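Local structure of plasmodesmata-located protein 5 (6GRE) at residues A16-S19 with P20-Y24. The protein modulates cell-to-cell trafficking in plants, restricting plasmodesmal permeability through callose deposition during salicylic acid-triggered immune responses. Residues are numbered along the deposited sequence; the frame is centred on the assembly and turned at random.
Sequences AKFS and PSSGY
S19 and S22 close a type II beta turn that leads straight into an N-capped helix, a compact example of how a chain reverses before entering a helix. The turn lies in the first Gnk2-homologous (DUF26) domain of the ectodomain, between strand 10-13 and helix 23-38, with P20 and S21 at its corners.

Two hydrogen bonds converge on the carbonyl oxygen of S19. The backbone N of S22 reaches S19 O at 3.1 Å, from above the carbonyl plane, whereas S22 OG donates to S19 O at 2.7 Å, within that plane and on a lone pair. With OG set between its own N and carbonyl carbon (chi1 64°), S22 serves both the turn and the cap: the same hydroxyl also makes a weak hydrogen bond with E25 N in the first helical turn.

The side chains of F18 and Y24 cross at roughly a right angle, while their ring planes meet obliquely at 38° with centroids 5.5 Å apart. Both rings are buried. Beyond the pair, L28 lies against F18, and Y94 packs edge-to-face with Y24, and its backbone O accepts a hydrogen bond from Y24 OH. The tightest point between the two rings is F18 CD2 against Y24 CD2, 3.3 Å apart.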
ATOM      1  N   ALA A  16       0.608 -16.274  13.586  1.00 27.41           N
ATOM      2  CA  ALA A  16      -0.212 -16.248  14.799  1.00 29.39           C
ATOM      3  C   ALA A  16      -1.677 -15.995  14.428  1.00 31.17           C
ATOM      4  O   ALA A  16      -1.975 -15.078  13.660  1.00 29.53           O
ATOM      5  CB  ALA A  16       0.296 -15.215  15.765  1.00 28.25           C
ATOM      6  N   LYS A  17      -2.569 -16.812  15.012  1.00 32.37           N
ATOM      7  CA  LYS A  17      -4.015 -16.796  14.744  1.00 31.48           C
ATOM      8  C   LYS A  17      -4.786 -16.454  16.021  1.00 34.19           C
ATOM      9  O   LYS A  17      -4.381 -16.822  17.127  1.00 33.66           O
ATOM     10  CB  LYS A  17      -4.527 -18.146  14.235  1.00 33.78           C
ATOM     11  CG  LYS A  17      -3.762 -18.779  13.083  1.00 36.02           C
ATOM     12  CD  LYS A  17      -3.512 -17.841  11.922  1.00 39.46           C
ATOM     13  CE  LYS A  17      -2.808 -18.510  10.765  1.00 43.50           C
ATOM     14  NZ  LYS A  17      -3.750 -19.298   9.941  1.00 47.46           N
ATOM     15  N   PHE A  18      -5.917 -15.765  15.838  1.00 30.20           N
ATOM     16  CA  PHE A  18      -6.852 -15.465  16.913  1.00 32.08           C
ATOM     17  C   PHE A  18      -7.814 -16.645  17.031  1.00 33.93           C
ATOM     18  O   PHE A  18      -7.859 -17.481  16.132  1.00 32.50           O
ATOM     19  CB  PHE A  18      -7.605 -14.161  16.657  1.00 29.86           C
ATOM     20  CG  PHE A  18      -8.265 -14.050  15.307  1.00 27.17           C
ATOM     21  CD1 PHE A  18      -9.408 -14.767  15.016  1.00 26.41           C
ATOM     22  CD2 PHE A  18      -7.755 -13.205  14.337  1.00 24.18           C
ATOM     23  CE1 PHE A  18     -10.028 -14.647  13.783  1.00 24.78           C
ATOM     24  CE2 PHE A  18      -8.384 -13.078  13.110  1.00 24.90           C
ATOM     25  CZ  PHE A  18      -9.518 -13.797  12.834  1.00 25.93           C
ATOM     26  N   SER A  19      -8.561 -16.703  18.138  1.00 38.39           N
ATOM     27  CA  SER A  19      -9.418 -17.852  18.398  1.00 41.96           C
ATOM     28  C   SER A  19     -10.776 -17.638  17.738  1.00 42.15           C
ATOM     29  O   SER A  19     -11.230 -16.507  17.597  1.00 36.94           O
ATOM     30  CB  SER A  19      -9.544 -18.140  19.872  1.00 45.52           C
ATOM     31  OG  SER A  19      -9.621 -16.946  20.632  1.00 49.11           O
ATOM     32  N   PRO A  20     -11.460 -18.729  17.332  1.00 44.75           N
ATOM     33  CA  PRO A  20     -12.760 -18.643  16.662  1.00 41.44           C
ATOM     34  C   PRO A  20     -13.829 -17.949  17.513  1.00 38.65           C
ATOM     35  O   PRO A  20     -14.005 -18.276  18.701  1.00 38.73           O
ATOM     36  CB  PRO A  20     -13.154 -20.113  16.436  1.00 44.84           C
ATOM     37  CG  PRO A  20     -12.337 -20.880  17.457  1.00 45.25           C
ATOM     38  CD  PRO A  20     -11.032 -20.120  17.545  1.00 46.23           C
ATOM     39  N   SER A  21     -14.500 -16.968  16.902  1.00 30.34           N
ATOM     40  CA  SER A  21     -15.566 -16.214  17.508  1.00 30.17           C
ATOM     41  C   SER A  21     -15.082 -15.440  18.748  1.00 27.93           C
ATOM     42  O   SER A  21     -15.873 -15.020  19.587  1.00 28.70           O
ATOM     43  CB  SER A  21     -16.737 -17.125  17.767  1.00 32.73           C
ATOM     44  OG  SER A  21     -17.251 -17.562  16.515  1.00 34.90           O
ATOM     45  N   SER A  22     -13.771 -15.161  18.797  1.00 25.77           N
ATOM     46  CA  SER A  22     -13.164 -14.344  19.828  1.00 27.20           C
ATOM     47  C   SER A  22     -13.505 -12.881  19.589  1.00 22.89           C
ATOM     48  O   SER A  22     -13.926 -12.491  18.496  1.00 21.77           O
ATOM     49  CB  SER A  22     -11.663 -14.516  19.837  1.00 31.53           C
ATOM     50  OG  SER A  22     -11.111 -14.049  18.607  1.00 34.95           O
ATOM     51  N   GLY A  23     -13.287 -12.062  20.610  1.00 20.44           N
ATOM     52  CA  GLY A  23     -13.488 -10.662  20.501  1.00 19.32           C
ATOM     53  C   GLY A  23     -12.636 -10.065  19.377  1.00 18.55           C
ATOM     54  O   GLY A  23     -13.092  -9.143  18.719  1.00 18.70           O
ATOM     55  N   TYR A  24     -11.396 -10.536  19.265  1.00 20.23           N
ATOM     56  CA  TYR A  24     -10.499 -10.031  18.197  1.00 19.42           C
ATOM     57  C   TYR A  24     -11.172 -10.225  16.839  1.00 20.17           C
ATOM     58  O   TYR A  24     -11.244  -9.257  16.058  1.00 20.17           O
ATOM     59  CB  TYR A  24      -9.127 -10.696  18.226  1.00 19.98           C
ATOM     60  CG  TYR A  24      -8.151  -9.998  17.320  1.00 21.84           C
ATOM     61  CD1 TYR A  24      -7.449  -8.915  17.793  1.00 21.36           C
ATOM     62  CD2 TYR A  24      -8.032 -10.331  15.985  1.00 20.52           C
ATOM     63  CE1 TYR A  24      -6.557  -8.236  16.982  1.00 22.50           C
ATOM     64  CE2 TYR A  24      -7.156  -9.654  15.153  1.00 20.53           C
ATOM     65  CZ  TYR A  24      -6.423  -8.601  15.662  1.00 22.82           C
ATOM     66  OH  TYR A  24      -5.513  -7.911  14.897  1.00 22.27           O
TER